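Local coordinates for conserved protein (Geobacillus kaustophilus, PDB 2PCS) that is of unknown function but has the helix-grip fold of the CoxG family and probably binds a small ligand in the cavity between its sheet and long helix, at residues W19-M23 / I70-Y76; I27-M33 / D137-I142; F88-V94 / T110-G116. One frame throughout, in Å; residues are numbered along the deposited sequence.

Interaction 1 of 3, residues W19-M23 / I70-Y76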
loop_
_atom_site.group_PDB
_atom_site.type_symbol
_atom_site.label_atom_id
_atom_site.label_comp_id
_atom_site.label_asym_id
_atom_site.label_seq_id
_atom_site.Cartn_x
_atom_site.Cartn_y
_atom_site.Cartn_z
ATOM N N TRP A 19 -12.223 -0.396 -6.594
ATOM C CA TRP A 19 -11.597 -1.654 -7.001
ATOM C C TRP A 19 -10.828 -1.560 -8.352
ATOM O O TRP A 19 -9.692 -2.072 -8.469
ATOM C CB TRP A 19 -12.623 -2.773 -7.030
ATOM C CG TRP A 19 -12.049 -4.065 -7.440
ATOM C CD1 TRP A 19 -11.955 -4.571 -8.731
ATOM C CD2 TRP A 19 -11.476 -5.050 -6.573
ATOM N NE1 TRP A 19 -11.350 -5.809 -8.695
ATOM C CE2 TRP A 19 -11.056 -6.131 -7.390
ATOM C CE3 TRP A 19 -11.269 -5.123 -5.184
ATOM C CZ2 TRP A 19 -10.437 -7.272 -6.861
ATOM C CZ3 TRP A 19 -10.704 -6.273 -4.662
ATOM C CH2 TRP A 19 -10.277 -7.330 -5.496
ATOM N N SER A 20 -11.407 -0.898 -9.340
ATOM C CA SER A 20 -10.711 -0.748 -10.629
ATOM C C SER A 20 -9.425 0.118 -10.567
ATOM O O SER A 20 -8.540 -0.098 -11.386
ATOM C CB SER A 20 -11.631 -0.193 -11.722
ATOM O OG SER A 20 -11.664 1.217 -11.634
ATOM N N LYS A 21 -9.334 1.074 -9.625
ATOM C CA LYS A 21 -8.063 1.809 -9.423
ATOM C C LYS A 21 -7.040 0.953 -8.712
ATOM O O LYS A 21 -5.863 0.902 -9.099
ATOM C CB LYS A 21 -8.239 3.133 -8.674
ATOM C CG LYS A 21 -8.920 4.229 -9.495
ATOM C CD LYS A 21 -8.288 4.467 -10.864
ATOM C CE LYS A 21 -9.281 5.165 -11.848
ATOM N NZ LYS A 21 -8.668 5.480 -13.210
ATOM N N LEU A 22 -7.503 0.251 -7.683
ATOM C CA LEU A 22 -6.629 -0.555 -6.882
ATOM C C LEU A 22 -6.028 -1.746 -7.662
ATOM O O LEU A 22 -4.994 -2.300 -7.272
ATOM C CB LEU A 22 -7.390 -1.024 -5.646
ATOM C CG LEU A 22 -7.752 0.005 -4.578
ATOM C CD1 LEU A 22 -8.649 -0.634 -3.571
ATOM C CD2 LEU A 22 -6.490 0.602 -3.890
ATOM N N MET A 23 -6.688 -2.163 -8.740
ATOM C CA MET A 23 -6.228 -3.316 -9.512
ATOM C C MET A 23 -5.502 -2.918 -10.802
ATOM O O MET A 23 -5.044 -3.779 -11.550
ATOM C CB MET A 23 -7.393 -4.267 -9.825
ATOM C CG MET A 23 -7.983 -4.924 -8.623
ATOM S SD MET A 23 -6.876 -6.040 -7.742
ATOM C CE MET A 23 -7.341 -7.441 -8.717
ATOM N N ILE A 70 -7.927 -13.008 -4.268
ATOM C CA ILE A 70 -8.522 -11.877 -4.923
ATOM C C ILE A 70 -9.987 -12.117 -5.127
ATOM O O ILE A 70 -10.360 -13.043 -5.881
ATOM C CB ILE A 70 -7.941 -11.671 -6.286
ATOM C CG1 ILE A 70 -6.415 -11.365 -6.207
ATOM C CG2 ILE A 70 -8.723 -10.591 -6.960
ATOM C CD1 ILE A 70 -5.730 -10.963 -7.588
ATOM N N LYS A 71 -10.814 -11.270 -4.502
ATOM C CA LYS A 71 -12.224 -11.396 -4.630
ATOM C C LYS A 71 -13.128 -10.271 -5.106
ATOM O O LYS A 71 -13.495 -9.437 -4.317
ATOM C CB LYS A 71 -12.845 -11.930 -3.337
ATOM C CG LYS A 71 -12.334 -13.288 -2.817
ATOM C CD LYS A 71 -12.776 -13.447 -1.368
ATOM C CE LYS A 71 -12.157 -14.624 -0.706
ATOM N NZ LYS A 71 -12.036 -15.693 -1.750
ATOM N N PRO A 72 -13.293 -10.087 -6.404
ATOM C CA PRO A 72 -13.522 -8.799 -6.992
ATOM C C PRO A 72 -15.033 -8.556 -6.678
ATOM O O PRO A 72 -15.799 -9.524 -6.397
ATOM C CB PRO A 72 -13.429 -9.045 -8.502
ATOM C CG PRO A 72 -12.672 -10.356 -8.625
ATOM C CD PRO A 72 -12.973 -11.129 -7.400
ATOM N N PRO A 73 -15.458 -7.288 -6.598
ATOM C CA PRO A 73 -14.600 -6.141 -6.511
ATOM C C PRO A 73 -14.406 -5.701 -5.008
ATOM O O PRO A 73 -14.343 -4.510 -4.727
ATOM C CB PRO A 73 -15.441 -5.127 -7.272
ATOM C CG PRO A 73 -16.865 -5.383 -6.643
ATOM C CD PRO A 73 -16.895 -6.898 -6.563
ATOM N N TYR A 74 -14.262 -6.625 -4.056
ATOM C CA TYR A 74 -14.321 -6.209 -2.655
ATOM C C TYR A 74 -13.233 -6.671 -1.671
ATOM O O TYR A 74 -13.180 -6.189 -0.558
ATOM C CB TYR A 74 -15.697 -6.611 -2.048
ATOM C CG TYR A 74 -15.849 -8.108 -1.953
ATOM C CD1 TYR A 74 -16.338 -8.855 -3.047
ATOM C CD2 TYR A 74 -15.496 -8.783 -0.796
ATOM C CE1 TYR A 74 -16.469 -10.237 -2.970
ATOM C CE2 TYR A 74 -15.611 -10.174 -0.713
ATOM C CZ TYR A 74 -16.098 -10.893 -1.809
ATOM O OH TYR A 74 -16.184 -12.278 -1.736
ATOM N N HIS A 75 -12.402 -7.627 -2.001
ATOM C CA HIS A 75 -11.423 -8.080 -1.041
ATOM C C HIS A 75 -10.133 -8.554 -1.715
ATOM O O HIS A 75 -10.184 -9.236 -2.717
ATOM C CB HIS A 75 -12.015 -9.199 -0.233
ATOM C CG HIS A 75 -10.994 -10.008 0.510
ATOM N ND1 HIS A 75 -10.715 -9.813 1.844
ATOM C CD2 HIS A 75 -10.183 -11.012 0.096
ATOM C CE1 HIS A 75 -9.790 -10.675 2.229
ATOM N NE2 HIS A 75 -9.467 -11.430 1.189
ATOM N N TYR A 76 -8.963 -8.218 -1.168
ATOM C CA TYR A 76 -7.723 -8.948 -1.537
ATOM C C TYR A 76 -6.683 -8.980 -0.430
ATOM O O TYR A 76 -6.845 -8.344 0.624
ATOM C CB TYR A 76 -7.141 -8.450 -2.836
ATOM C CG TYR A 76 -6.778 -6.993 -2.800
ATOM C CD1 TYR A 76 -7.777 -5.988 -2.917
ATOM C CD2 TYR A 76 -5.451 -6.596 -2.623
ATOM C CE1 TYR A 76 -7.437 -4.613 -2.879
ATOM C CE2 TYR A 76 -5.090 -5.245 -2.592
ATOM C CZ TYR A 76 -6.078 -4.259 -2.704
ATOM O OH TYR A 76 -5.697 -2.934 -2.678
#
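In the helix-grip fold of Bet v 1-like proteins, two short helices follow the first strand; here the end of helix 15-22 meets the turn between strands 59-71 and 75-84. The principle is that of one large aromatic residue seated in a turn built largely from prolines and backbone. Trp19 is that residue, with chi1 in the t well and 146 Å² covered. Over one face of its indole lie Pro72 and Pro73, joined by a cis peptide bond: Pro72 CA stands 3.8 Å from the centroid of the six-membered ring of Trp19, and Pro73 CA 3.4 Å from that of its five-membered ring, both CH-pi contacts. At the ring edge, Trp19 CZ2 touches Ile70 CG2 at 3.7 Å and Trp19 CH2 approaches His75 O at 3.4 Å. The turn holds its own shape, since Tyr74 N and His75 N both donate to Lys71 O (2.9 and 3.1 Å) in a classic beta bulge, while the CA-to-CB bond of His75 points away from the helix and its ring hydrogen-bonds Asp96 and Asp69. One helical turn is nearly complete when Leu22 reaches Tyr76, its CD1 lying 4.2 Å from Tyr76 CE1; Tyr76 also abuts the indole, with Trp19 CZ3 3.4 Å from Tyr76 CD1, and its side chain lies about 3 Å from a bound unidentified ligand. Met23, just past the helix, finishes the contact: its CE meets Ile70 CG2 at 3.9 Å, and its SD makes a Met-aromatic contact 5.0 Å from the centroid of the Tyr76 ring.

Interaction 2 of 3, residues I27-M33 / D137-I142; sequences ILSKCIM and DFFKKI
Helix-to-helix packing need not involve any hydrogen bond, as the meeting of helix 25-31 with the long C-terminal helix 124-148 of this helix-grip fold illustrates. Residues 27-31 are helical, and Ile32 (phi/psi -85/128) leads into an extended Met33. The local axes of 27-31 and 137-142 approach to 9.4 Å, with 129° between their N-to-C directions and Cys31 CA 5.2 Å from Phe138 CA. Cys31 O receives a CA-H...O contact from Phe138 CA at 3.5 Å. Cys31 (chi1 m) places SG 3.7 Å from both Lys141 CB and Ile142 CD1. Phe138, chi1 t and chi2 80°, turns its ring edge to the partner: CZ is 3.7 Å from Leu28 CD2 (Leu28 mt), and CD1 is 3.7 Å from Cys31 CB. Ile142, mm, brings CD1 4.2 Å from Ile27 CG2. Lys141 (chi1 m, chi2 and chi3 near 145°) brings NZ to 3.3 Å from OD2 of Asp137 (chi1 t), a salt bridge whose hydrogen bond is weak. Apolar contact thus dominates the interface; its one ion pair lies within helix 124-148.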
loop_
_atom_site.group_PDB
_atom_site.type_symbol
_atom_site.label_atom_id
_atom_site.label_comp_id
_atom_site.label_asym_id
_atom_site.label_seq_id
_atom_site.Cartn_x
_atom_site.Cartn_y
_atom_site.Cartn_z
ATOM N N ILE A 27 -1.843 2.770 -12.472
ATOM C CA ILE A 27 -2.318 3.696 -11.479
ATOM C C ILE A 27 -1.565 3.502 -10.127
ATOM O O ILE A 27 -1.268 4.489 -9.419
ATOM C CB ILE A 27 -3.878 3.520 -11.307
ATOM C CG1 ILE A 27 -4.596 3.735 -12.649
ATOM C CG2 ILE A 27 -4.463 4.380 -10.131
ATOM C CD1 ILE A 27 -4.755 5.195 -13.049
ATOM N N LEU A 28 -1.283 2.246 -9.774
ATOM C CA LEU A 28 -0.575 1.945 -8.553
ATOM C C LEU A 28 0.849 2.509 -8.618
ATOM O O LEU A 28 1.285 3.222 -7.702
ATOM C CB LEU A 28 -0.547 0.437 -8.291
ATOM C CG LEU A 28 -1.875 -0.293 -8.054
ATOM C CD1 LEU A 28 -1.775 -1.823 -8.345
ATOM C CD2 LEU A 28 -2.401 -0.055 -6.667
ATOM N N SER A 29 1.573 2.203 -9.695
ATOM C CA SER A 29 2.907 2.773 -9.910
ATOM C C SER A 29 3.000 4.259 -9.615
ATOM O O SER A 29 3.961 4.712 -8.998
ATOM C CB SER A 29 3.388 2.559 -11.333
ATOM O OG SER A 29 4.804 2.688 -11.320
ATOM N N LYS A 30 1.970 4.980 -10.055
ATOM C CA LYS A 30 1.805 6.387 -9.868
ATOM C C LYS A 30 1.459 6.747 -8.448
ATOM O O LYS A 30 1.895 7.777 -7.967
ATOM C CB LYS A 30 0.704 6.884 -10.808
ATOM C CG LYS A 30 1.215 7.410 -12.152
ATOM C CD LYS A 30 0.208 7.244 -13.346
ATOM C CE LYS A 30 0.781 7.996 -14.595
ATOM N NZ LYS A 30 0.118 7.671 -15.924
ATOM N N CYS A 31 0.674 5.921 -7.761
ATOM C CA CYS A 31 0.263 6.245 -6.358
ATOM C C CYS A 31 1.188 5.745 -5.234
ATOM O O CYS A 31 1.040 6.163 -4.087
ATOM C CB CYS A 31 -1.180 5.809 -6.095
ATOM S SG CYS A 31 -2.376 6.446 -7.311
ATOM N N ILE A 32 2.110 4.831 -5.532
ATOM C CA ILE A 32 3.054 4.320 -4.505
ATOM C C ILE A 32 4.181 5.296 -4.480
ATOM O O ILE A 32 4.758 5.596 -5.513
ATOM C CB ILE A 32 3.648 2.942 -4.871
ATOM C CG1 ILE A 32 2.583 1.850 -4.776
ATOM C CG2 ILE A 32 4.856 2.591 -4.007
ATOM C CD1 ILE A 32 2.975 0.580 -5.541
ATOM N N MET A 33 4.528 5.799 -3.322
ATOM C CA MET A 33 5.599 6.786 -3.320
ATOM C C MET A 33 6.968 6.191 -3.612
ATOM O O MET A 33 7.348 5.164 -3.051
ATOM C CB MET A 33 5.640 7.541 -2.010
ATOM C CG MET A 33 5.824 9.057 -2.212
ATOM S SD MET A 33 6.764 9.594 -0.818
ATOM C CE MET A 33 5.566 9.550 0.504
ATOM N N ASP A 137 -0.499 8.800 1.942
ATOM C CA ASP A 137 -0.124 9.332 0.669
ATOM C C ASP A 137 -0.599 8.484 -0.516
ATOM O O ASP A 137 -0.974 9.003 -1.597
ATOM C CB ASP A 137 1.396 9.491 0.585
ATOM C CG ASP A 137 1.803 10.202 -0.703
ATOM O OD1 ASP A 137 1.490 11.420 -0.813
ATOM O OD2 ASP A 137 2.344 9.533 -1.621
ATOM N N PHE A 138 -0.586 7.166 -0.322
ATOM C CA PHE A 138 -1.163 6.266 -1.339
ATOM C C PHE A 138 -2.683 6.475 -1.455
ATOM O O PHE A 138 -3.233 6.599 -2.543
ATOM C CB PHE A 138 -0.851 4.823 -0.975
ATOM C CG PHE A 138 -1.526 3.818 -1.866
ATOM C CD1 PHE A 138 -1.009 3.514 -3.140
ATOM C CD2 PHE A 138 -2.680 3.178 -1.445
ATOM C CE1 PHE A 138 -1.631 2.584 -3.955
ATOM C CE2 PHE A 138 -3.293 2.231 -2.273
ATOM C CZ PHE A 138 -2.766 1.908 -3.493
ATOM N N PHE A 139 -3.367 6.489 -0.329
ATOM C CA PHE A 139 -4.820 6.638 -0.389
ATOM C C PHE A 139 -5.219 8.031 -0.919
ATOM O O PHE A 139 -6.253 8.180 -1.580
ATOM C CB PHE A 139 -5.461 6.281 0.949
ATOM C CG PHE A 139 -5.514 4.810 1.194
ATOM C CD1 PHE A 139 -5.174 4.285 2.420
ATOM C CD2 PHE A 139 -5.884 3.951 0.184
ATOM C CE1 PHE A 139 -5.196 2.902 2.643
ATOM C CE2 PHE A 139 -5.905 2.563 0.386
ATOM C CZ PHE A 139 -5.547 2.045 1.627
ATOM N N LYS A 140 -4.328 9.018 -0.692
ATOM C CA LYS A 140 -4.497 10.386 -1.186
ATOM C C LYS A 140 -4.425 10.396 -2.691
ATOM O O LYS A 140 -5.236 11.041 -3.340
ATOM C CB LYS A 140 -3.417 11.313 -0.607
ATOM C CG LYS A 140 -3.462 12.747 -1.143
ATOM C CD LYS A 140 -2.154 13.522 -0.967
ATOM C CE LYS A 140 -2.225 14.889 -1.741
ATOM N NZ LYS A 140 -1.034 15.801 -1.421
ATOM N N LYS A 141 -3.457 9.696 -3.275
ATOM C CA LYS A 141 -3.330 9.772 -4.733
ATOM C C LYS A 141 -4.382 8.921 -5.415
ATOM O O LYS A 141 -4.810 9.233 -6.537
ATOM C CB LYS A 141 -1.919 9.423 -5.214
ATOM C CG LYS A 141 -0.823 10.452 -4.853
ATOM C CD LYS A 141 0.481 9.737 -4.524
ATOM C CE LYS A 141 1.776 10.454 -4.952
ATOM N NZ LYS A 141 2.973 9.489 -4.840
ATOM N N ILE A 142 -4.797 7.841 -4.750
ATOM C CA ILE A 142 -5.867 6.992 -5.266
ATOM C C ILE A 142 -7.142 7.814 -5.301
ATOM O O ILE A 142 -7.899 7.732 -6.253
ATOM C CB ILE A 142 -6.123 5.721 -4.392
ATOM C CG1 ILE A 142 -5.045 4.675 -4.580
ATOM C CG2 ILE A 142 -7.439 5.065 -4.753
ATOM C CD1 ILE A 142 -4.937 4.199 -5.950
#

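Interaction 3 of 3, residues F88-V94 / T110-G116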
loop_
_atom_site.group_PDB
_atom_site.type_symbol
_atom_site.label_atom_id
_atom_site.label_comp_id
_atom_site.label_asym_id
_atom_site.label_seq_id
_atom_site.Cartn_x
_atom_site.Cartn_y
_atom_site.Cartn_z
ATOM N N PHE A 88 15.453 -4.349 5.239
ATOM C CA PHE A 88 14.408 -5.109 4.591
ATOM C C PHE A 88 13.043 -5.086 5.376
ATOM O O PHE A 88 12.972 -4.783 6.615
ATOM C CB PHE A 88 14.870 -6.557 4.302
ATOM C CG PHE A 88 15.046 -7.382 5.531
ATOM C CD1 PHE A 88 16.223 -7.317 6.253
ATOM C CD2 PHE A 88 14.018 -8.157 6.000
ATOM C CE1 PHE A 88 16.415 -8.064 7.377
ATOM C CE2 PHE A 88 14.178 -8.925 7.164
ATOM C CZ PHE A 88 15.395 -8.907 7.856
ATOM N N VAL A 89 12.013 -5.486 4.621
ATOM C CA VAL A 89 10.594 -5.516 5.010
ATOM C C VAL A 89 9.881 -6.769 4.434
ATOM O O VAL A 89 9.740 -6.921 3.222
ATOM C CB VAL A 89 9.824 -4.278 4.428
ATOM C CG1 VAL A 89 8.383 -4.316 4.867
ATOM C CG2 VAL A 89 10.441 -2.943 4.909
ATOM N N ASN A 90 9.428 -7.649 5.305
ATOM C CA ASN A 90 8.470 -8.655 4.892
ATOM C C ASN A 90 7.069 -8.345 5.474
ATOM O O ASN A 90 6.892 -8.257 6.684
ATOM C CB ASN A 90 8.960 -10.036 5.348
ATOM C CG ASN A 90 10.327 -10.351 4.805
ATOM O OD1 ASN A 90 10.613 -10.086 3.603
ATOM N ND2 ASN A 90 11.218 -10.850 5.687
ATOM N N ALA A 91 6.089 -8.191 4.598
ATOM C CA ALA A 91 4.769 -7.767 5.012
ATOM C C ALA A 91 3.594 -8.551 4.364
ATOM O O ALA A 91 3.655 -8.957 3.227
ATOM C CB ALA A 91 4.635 -6.273 4.726
ATOM N N GLU A 92 2.517 -8.722 5.103
ATOM C CA GLU A 92 1.236 -9.113 4.505
ATOM C C GLU A 92 0.140 -8.131 4.940
ATOM O O GLU A 92 0.192 -7.567 6.058
ATOM C CB GLU A 92 0.861 -10.604 4.801
ATOM C CG GLU A 92 1.207 -11.054 6.208
ATOM C CD GLU A 92 0.824 -12.525 6.559
ATOM O OE1 GLU A 92 0.452 -12.737 7.763
ATOM O OE2 GLU A 92 0.928 -13.459 5.671
ATOM N N GLY A 93 -0.817 -7.899 4.051
ATOM C CA GLY A 93 -1.974 -7.110 4.398
ATOM C C GLY A 93 -3.215 -7.712 3.824
ATOM O O GLY A 93 -3.140 -8.531 2.898
ATOM N N VAL A 94 -4.355 -7.293 4.369
ATOM C CA VAL A 94 -5.677 -7.657 3.888
ATOM C C VAL A 94 -6.468 -6.374 3.657
ATOM O O VAL A 94 -6.491 -5.463 4.500
ATOM C CB VAL A 94 -6.432 -8.504 4.924
ATOM C CG1 VAL A 94 -7.727 -9.015 4.342
ATOM C CG2 VAL A 94 -5.564 -9.698 5.468
ATOM N N THR A 110 -5.550 -4.255 7.285
ATOM C CA THR A 110 -4.867 -4.840 8.378
ATOM C C THR A 110 -3.501 -5.127 7.727
ATOM O O THR A 110 -3.421 -5.425 6.514
ATOM C CB THR A 110 -5.680 -6.069 8.705
ATOM O OG1 THR A 110 -6.156 -6.070 10.055
ATOM C CG2 THR A 110 -5.063 -7.305 8.278
ATOM N N TYR A 111 -2.411 -4.945 8.466
ATOM C CA TYR A 111 -1.114 -5.372 7.927
ATOM C C TYR A 111 -0.177 -5.834 9.002
ATOM O O TYR A 111 -0.332 -5.521 10.164
ATOM C CB TYR A 111 -0.451 -4.317 7.029
ATOM C CG TYR A 111 0.137 -3.180 7.777
ATOM C CD1 TYR A 111 -0.557 -1.973 7.884
ATOM C CD2 TYR A 111 1.372 -3.317 8.447
ATOM C CE1 TYR A 111 -0.031 -0.937 8.602
ATOM C CE2 TYR A 111 1.912 -2.256 9.190
ATOM C CZ TYR A 111 1.210 -1.098 9.242
ATOM O OH TYR A 111 1.720 -0.062 9.955
ATOM N N SER A 112 0.838 -6.560 8.569
ATOM C CA SER A 112 1.753 -7.176 9.484
ATOM C C SER A 112 3.119 -7.210 8.798
ATOM O O SER A 112 3.250 -7.806 7.700
ATOM C CB SER A 112 1.211 -8.576 9.772
ATOM O OG SER A 112 1.597 -8.968 11.051
ATOM N N ALA A 113 4.114 -6.543 9.403
ATOM C CA ALA A 113 5.440 -6.378 8.776
ATOM C C ALA A 113 6.615 -6.682 9.681
ATOM O O ALA A 113 6.753 -6.115 10.759
ATOM C CB ALA A 113 5.628 -4.944 8.188
ATOM N N GLU A 114 7.511 -7.512 9.181
ATOM C CA GLU A 114 8.836 -7.714 9.789
ATOM C C GLU A 114 9.810 -6.744 9.102
ATOM O O GLU A 114 9.928 -6.755 7.890
ATOM C CB GLU A 114 9.243 -9.197 9.648
ATOM C CG GLU A 114 10.750 -9.474 9.641
ATOM C CD GLU A 114 11.112 -10.901 9.120
ATOM O OE1 GLU A 114 10.627 -11.328 8.030
ATOM O OE2 GLU A 114 11.901 -11.596 9.819
ATOM N N VAL A 115 10.420 -5.848 9.875
ATOM C CA VAL A 115 11.377 -4.857 9.344
ATOM C C VAL A 115 12.757 -5.133 9.932
ATOM O O VAL A 115 12.889 -5.302 11.135
ATOM C CB VAL A 115 10.964 -3.381 9.654
ATOM C CG1 VAL A 115 11.837 -2.359 8.868
ATOM C CG2 VAL A 115 9.493 -3.140 9.347
ATOM N N GLY A 116 13.783 -5.205 9.081
ATOM C CA GLY A 116 15.153 -5.525 9.550
ATOM C C GLY A 116 16.145 -4.560 8.932
ATOM O O GLY A 116 15.770 -3.743 8.064
#
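Nine hydrogen bonds join strands 88-94 and 110-116, a regular antiparallel pairing that shows how backbone and side chain can share one register. Eight run between main chains, two at each hydrogen-bonded pair: Gly116 N to Phe88 O is 2.6 Å, Glu114 N to Asn90 O 2.7 Å, Glu92 N to Ser112 O 2.8 Å and Val94 N to Thr110 O 3.0 Å. The ninth is very short and almost linear, from Asn90 ND2 to Glu114 OE1 at 2.5 Å, and ties together the side chains of a facing pair. Between these lie the non-hydrogen-bonded pairs, where CA-H...O contacts add to the pairing, as from Ala91 CA to Ser112 O at 3.1 Å.

Packing differs on the two faces. Phe88, Asn90, Glu92 and Val94 share one with Thr110, Ser112 and Glu114; there the Phe88 ring folds over Gly116, whose CA sits 3.9 Å from the ring centroid in a CH-pi contact. A CB on Gly116 would clash with that ring. The other face has small residues at its middle: Ala91 CB meets Ala113 CB at 3.8 Å, and Val89 CG2 meets Val115 CG1 at 4.2 Å. Gly93 opposite Tyr111 brings their CA atoms to 4.0 Å.

Both strands belong to the hairpin 87-99/104-116 within the curved sheet of the helix-grip fold. Strand 75-84 pairs with the outer side of 87-99, strand 4-12 with that of 104-116, and Tyr111 packs on Ala131 and Ile135 of helix 124-148.

Each of the three contacts contributes a residue to the surroundings of the same kind of unidentified ligand: Tyr76 of interaction 1 approaches it to about 3 Å, while Phe138 of interaction 2 and Tyr111 of interaction 3 come to about 4 Å, consistent with a pocket between helices and sheet. Interactions 1 and 2, with centres 15 Å apart, touch directly, Leu22 CD2 lying 3.9 Å from Phe138 CE2 and Leu22 O 3.4 Å from Leu28 CD1. Interaction 1 reaches interaction 3 through neighbouring strands, where His75 CE1 is 3.4 Å from Val94 CG1. Interactions 2 and 3 do not touch; their nearest atoms are about 8 Å apart.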